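Local atomic coordinates of glycoside Hydrolase (Bacteroides uniformis, PDB entry 5T9X), a protein that probably hydrolyses agarose or its oligosaccharides, as a family 16 glycoside hydrolase from a human intestinal symbiont. Residues 168-180 with 190-202. Residues are numbered along the deposited sequence; the frame is centred on the assembly and turned at random.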
loop_
_atom_site.group_PDB
_atom_site.type_symbol
_atom_site.label_atom_id
_atom_site.label_comp_id
_atom_site.label_asym_id
_atom_site.label_seq_id
_atom_site.Cartn_x
_atom_site.Cartn_y
_atom_site.Cartn_z
ATOM N N ALA A 168 7.875 3.027 -6.375
ATOM C CA ALA A 168 8.158 3.089 -4.958
ATOM C C ALA A 168 9.364 2.273 -4.576
ATOM O O ALA A 168 9.690 1.244 -5.202
ATOM C CB ALA A 168 6.962 2.571 -4.208
ATOM N N LYS A 169 9.995 2.714 -3.508
ATOM C CA LYS A 169 11.131 2.023 -2.943
ATOM C C LYS A 169 10.768 1.573 -1.533
ATOM O O LYS A 169 10.712 2.376 -0.596
ATOM C CB LYS A 169 12.345 2.942 -2.932
ATOM C CG LYS A 169 13.627 2.288 -2.479
ATOM C CD LYS A 169 14.775 3.252 -2.738
ATOM C CE LYS A 169 16.123 2.575 -2.843
ATOM N NZ LYS A 169 16.502 2.090 -1.495
ATOM N N ILE A 170 10.562 0.272 -1.399
ATOM C CA ILE A 170 10.119 -0.319 -0.156
ATOM C C ILE A 170 11.161 -0.085 0.940
ATOM O O ILE A 170 12.365 -0.220 0.709
ATOM C CB ILE A 170 9.859 -1.811 -0.369
ATOM C CG1 ILE A 170 8.575 -1.986 -1.191
ATOM C CG2 ILE A 170 9.759 -2.556 0.949
ATOM C CD1 ILE A 170 8.532 -3.282 -1.961
ATOM N N ALA A 171 10.695 0.265 2.132
ATOM C CA ALA A 171 11.612 0.606 3.200
ATOM C C ALA A 171 12.445 -0.601 3.621
ATOM O O ALA A 171 11.933 -1.703 3.694
ATOM C CB ALA A 171 10.859 1.166 4.395
ATOM N N ASN A 172 13.726 -0.362 3.906
ATOM C CA ASN A 172 14.627 -1.385 4.447
ATOM C C ASN A 172 14.401 -1.497 5.966
ATOM O O ASN A 172 15.240 -1.115 6.766
ATOM C CB ASN A 172 16.072 -1.045 4.102
ATOM C CG ASN A 172 17.079 -2.128 4.521
ATOM O OD1 ASN A 172 16.751 -3.229 4.966
ATOM N ND2 ASN A 172 18.328 -1.789 4.386
ATOM N N SER A 173 13.264 -2.084 6.317
ATOM C CA SER A 173 12.672 -2.000 7.636
ATOM C C SER A 173 11.793 -3.216 7.899
ATOM O O SER A 173 11.242 -3.830 6.974
ATOM C CB SER A 173 11.813 -0.751 7.689
ATOM O OG SER A 173 11.418 -0.480 9.020
ATOM N N THR A 174 11.644 -3.586 9.161
ATOM C CA THR A 174 10.637 -4.605 9.489
ATOM C C THR A 174 9.198 -4.038 9.414
ATOM O O THR A 174 8.235 -4.780 9.394
ATOM C CB THR A 174 10.910 -5.231 10.862
ATOM O OG1 THR A 174 10.934 -4.212 11.866
ATOM C CG2 THR A 174 12.229 -5.964 10.842
ATOM N N MET A 175 9.068 -2.724 9.387
ATOM C CA MET A 175 7.790 -2.068 9.097
ATOM C C MET A 175 7.251 -2.485 7.735
ATOM O O MET A 175 8.014 -2.692 6.797
ATOM C CB MET A 175 7.979 -0.551 9.049
ATOM C CG MET A 175 8.482 0.116 10.329
ATOM S SD MET A 175 7.195 0.148 11.584
ATOM C CE MET A 175 6.181 1.496 10.976
ATOM N N ALA A 176 5.933 -2.561 7.626
ATOM C CA ALA A 176 5.273 -2.708 6.339
ATOM C C ALA A 176 5.344 -1.392 5.576
ATOM O O ALA A 176 5.149 -0.338 6.166
ATOM C CB ALA A 176 3.828 -3.110 6.534
ATOM N N SER A 177 5.651 -1.473 4.282
ATOM C CA SER A 177 5.489 -0.355 3.334
ATOM C C SER A 177 4.266 -0.673 2.466
ATOM O O SER A 177 4.198 -1.771 1.885
ATOM C CB SER A 177 6.724 -0.231 2.454
ATOM O OG SER A 177 7.913 -0.071 3.215
ATOM N N ASP A 178 3.285 0.238 2.428
ATOM C CA ASP A 178 1.954 -0.065 1.865
ATOM C C ASP A 178 1.413 0.998 0.930
ATOM O O ASP A 178 1.399 2.200 1.264
ATOM C CB ASP A 178 0.889 -0.198 2.965
ATOM C CG ASP A 178 1.186 -1.306 3.985
ATOM O OD1 ASP A 178 1.354 -2.496 3.599
ATOM O OD2 ASP A 178 1.221 -0.978 5.189
ATOM N N VAL A 179 0.888 0.522 -0.197
ATOM C CA VAL A 179 0.056 1.318 -1.112
ATOM C C VAL A 179 -1.209 0.522 -1.359
ATOM O O VAL A 179 -1.128 -0.605 -1.828
ATOM C CB VAL A 179 0.771 1.593 -2.454
ATOM C CG1 VAL A 179 -0.101 2.427 -3.388
ATOM C CG2 VAL A 179 2.067 2.322 -2.189
ATOM N N TRP A 180 -2.379 1.096 -1.050
ATOM C CA TRP A 180 -3.636 0.315 -1.056
ATOM C C TRP A 180 -4.900 1.142 -1.141
ATOM O O TRP A 180 -4.876 2.356 -1.066
ATOM C CB TRP A 180 -3.688 -0.638 0.150
ATOM C CG TRP A 180 -3.558 0.011 1.492
ATOM C CD1 TRP A 180 -2.492 0.702 1.968
ATOM C CD2 TRP A 180 -4.513 -0.033 2.562
ATOM N NE1 TRP A 180 -2.731 1.138 3.265
ATOM C CE2 TRP A 180 -3.954 0.676 3.663
ATOM C CE3 TRP A 180 -5.779 -0.586 2.694
ATOM C CZ2 TRP A 180 -4.633 0.845 4.898
ATOM C CZ3 TRP A 180 -6.463 -0.435 3.928
ATOM C CH2 TRP A 180 -5.884 0.286 5.009
ATOM N N ILE A 190 -8.392 -3.233 -1.821
ATOM C CA ILE A 190 -7.472 -3.764 -2.851
ATOM C C ILE A 190 -6.062 -3.332 -2.440
ATOM O O ILE A 190 -5.810 -2.128 -2.215
ATOM C CB ILE A 190 -7.814 -3.239 -4.257
ATOM C CG1 ILE A 190 -9.193 -3.716 -4.660
ATOM C CG2 ILE A 190 -6.822 -3.745 -5.274
ATOM C CD1 ILE A 190 -9.763 -3.124 -5.928
ATOM N N ASP A 191 -5.161 -4.297 -2.299
ATOM C CA ASP A 191 -3.780 -3.999 -1.897
ATOM C C ASP A 191 -2.887 -4.052 -3.087
ATOM O O ASP A 191 -2.781 -5.094 -3.709
ATOM C CB ASP A 191 -3.269 -4.985 -0.870
ATOM C CG ASP A 191 -4.144 -5.036 0.338
ATOM O OD1 ASP A 191 -4.455 -3.972 0.918
ATOM O OD2 ASP A 191 -4.559 -6.151 0.680
ATOM N N ILE A 192 -2.233 -2.935 -3.375
ATOM C CA ILE A 192 -1.311 -2.846 -4.489
ATOM C C ILE A 192 0.100 -3.298 -4.069
ATOM O O ILE A 192 0.689 -4.192 -4.662
ATOM C CB ILE A 192 -1.351 -1.435 -5.095
ATOM C CG1 ILE A 192 -2.782 -1.140 -5.548
ATOM C CG2 ILE A 192 -0.412 -1.349 -6.289
ATOM C CD1 ILE A 192 -3.039 0.271 -6.006
ATOM N N ILE A 193 0.618 -2.677 -3.034
ATOM C CA ILE A 193 1.868 -3.048 -2.435
ATOM C C ILE A 193 1.630 -3.271 -0.953
ATOM O O ILE A 193 1.161 -2.378 -0.245
ATOM C CB ILE A 193 2.934 -1.941 -2.570
ATOM C CG1 ILE A 193 3.203 -1.621 -4.045
ATOM C CG2 ILE A 193 4.236 -2.398 -1.911
ATOM C CD1 ILE A 193 4.244 -0.540 -4.309
ATOM N N GLU A 194 1.968 -4.464 -0.487
ATOM C CA GLU A 194 2.243 -4.687 0.943
ATOM C C GLU A 194 3.554 -5.481 0.994
ATOM O O GLU A 194 3.665 -6.534 0.386
ATOM C CB GLU A 194 1.070 -5.400 1.617
ATOM C CG GLU A 194 1.293 -5.747 3.076
ATOM C CD GLU A 194 0.044 -6.304 3.751
ATOM O OE1 GLU A 194 -0.568 -7.254 3.203
ATOM O OE2 GLU A 194 -0.302 -5.812 4.850
ATOM N N ALA A 195 4.566 -4.911 1.636
ATOM C CA ALA A 195 5.909 -5.484 1.603
ATOM C C ALA A 195 6.700 -5.170 2.865
ATOM O O ALA A 195 6.482 -4.144 3.521
ATOM C CB ALA A 195 6.665 -5.017 0.367
ATOM N N TYR A 196 7.594 -6.093 3.198
ATOM C CA TYR A 196 8.524 -5.959 4.327
ATOM C C TYR A 196 9.919 -6.045 3.722
ATOM O O TYR A 196 10.265 -7.059 3.108
ATOM C CB TYR A 196 8.281 -7.085 5.342
ATOM C CG TYR A 196 6.816 -7.240 5.632
ATOM C CD1 TYR A 196 6.198 -6.436 6.570
ATOM C CD2 TYR A 196 6.038 -8.128 4.919
ATOM C CE1 TYR A 196 4.843 -6.535 6.834
ATOM C CE2 TYR A 196 4.678 -8.233 5.167
ATOM C CZ TYR A 196 4.082 -7.434 6.139
ATOM O OH TYR A 196 2.729 -7.506 6.402
ATOM N N GLY A 197 10.679 -4.965 3.835
ATOM C CA GLY A 197 11.961 -4.888 3.165
ATOM C C GLY A 197 13.212 -5.333 3.906
ATOM O O GLY A 197 14.253 -5.523 3.269
ATOM N N SER A 198 13.139 -5.496 5.220
ATOM C CA SER A 198 14.331 -5.848 6.022
ATOM C C SER A 198 14.744 -7.304 5.863
ATOM O O SER A 198 13.901 -8.149 5.548
ATOM C CB SER A 198 14.098 -5.541 7.496
ATOM O OG SER A 198 15.048 -6.171 8.298
ATOM N N ASP A 199 16.040 -7.582 6.067
ATOM C CA ASP A 199 16.543 -8.967 6.133
ATOM C C ASP A 199 16.138 -9.671 7.397
ATOM O O ASP A 199 16.135 -10.885 7.420
ATOM C CB ASP A 199 18.062 -9.056 6.021
ATOM C CG ASP A 199 18.570 -8.687 4.630
ATOM O OD1 ASP A 199 17.946 -9.099 3.610
ATOM O OD2 ASP A 199 19.586 -7.953 4.541
ATOM N N ARG A 200 15.808 -8.939 8.459
ATOM C CA ARG A 200 15.308 -9.601 9.664
ATOM C C ARG A 200 13.898 -10.186 9.411
ATOM O O ARG A 200 12.924 -9.452 9.190
ATOM C CB ARG A 200 15.354 -8.661 10.868
ATOM C CG ARG A 200 15.086 -9.373 12.195
ATOM C CD ARG A 200 15.709 -8.646 13.388
ATOM N NE ARG A 200 15.108 -7.328 13.622
ATOM C CZ ARG A 200 13.946 -7.114 14.242
ATOM N NH1 ARG A 200 13.490 -5.873 14.400
ATOM N NH2 ARG A 200 13.216 -8.130 14.694
ATOM N N VAL A 201 13.809 -11.512 9.423
ATOM C CA VAL A 201 12.547 -12.218 9.116
ATOM C C VAL A 201 12.194 -13.333 10.095
ATOM O O VAL A 201 11.294 -14.142 9.832
ATOM C CB VAL A 201 12.603 -12.827 7.697
ATOM C CG1 VAL A 201 12.720 -11.731 6.649
ATOM C CG2 VAL A 201 13.771 -13.800 7.555
ATOM N N VAL A 202 12.911 -13.400 11.210
ATOM C CA VAL A 202 12.742 -14.507 12.129
ATOM C C VAL A 202 12.076 -13.921 13.340
ATOM O O VAL A 202 12.537 -12.907 13.880
ATOM C CB VAL A 202 14.079 -15.182 12.522
ATOM C CG1 VAL A 202 13.804 -16.532 13.190
ATOM C CG2 VAL A 202 14.970 -15.404 11.296
HETATM O O HOH W 1 9.124 -2.093 4.464
HETATM O O HOH W 2 17.873 -5.134 6.431
#
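Val-179 O accepts from both Ile-193 N and Ile-192 N, each at 3.0 Å: a classic beta bulge in an antiparallel hairpin. Ser-177 N meets Ala-195 O nearly head-on at 2.9 Å. The extra residue shifts the register by one and so brings Asp-191 and Glu-194 to the same face as Asp-178 and Trp-180, consistent with the bulged active-site strand of family 16 enzymes. There Asp-178 and Glu-194 run side by side, Asp-178 OD1 3.3 Å from Glu-194 CG, with carboxylate planes 66° apart; His-216 and Gln-306 bind the oxygens of Glu-194.

Over the face bearing Ala-195 and Ile-193, the loop residue Ile-170 brings CD1 to 3.5 Å from Ala-195 CB. Its CG2, set anti to the backbone N by chi1 of -73°, rests against Gly-197. With an alanine here, Ala-195 and Gly-197 would probably lose this apolar cover and a gap would open under the loop. Gly-197 CA approaches Ala-171 O to 3.2 Å, where a side chain would clash.

Further out, Ser-177 OG accepts from Ala-171 N at 3.0 Å. Thr-174 CG2 lies over one face of the Arg-200 guanidinium, which forms a salt bridge with Glu-320. Strand 298-304 pairs with the other edge of strand 176-182, while in the opposing sheet of the family 16 jelly-roll sandwich Val-254 of strand 252-260 touches Ile-193 and Phe-329 of strand 329-341 touches Val-179.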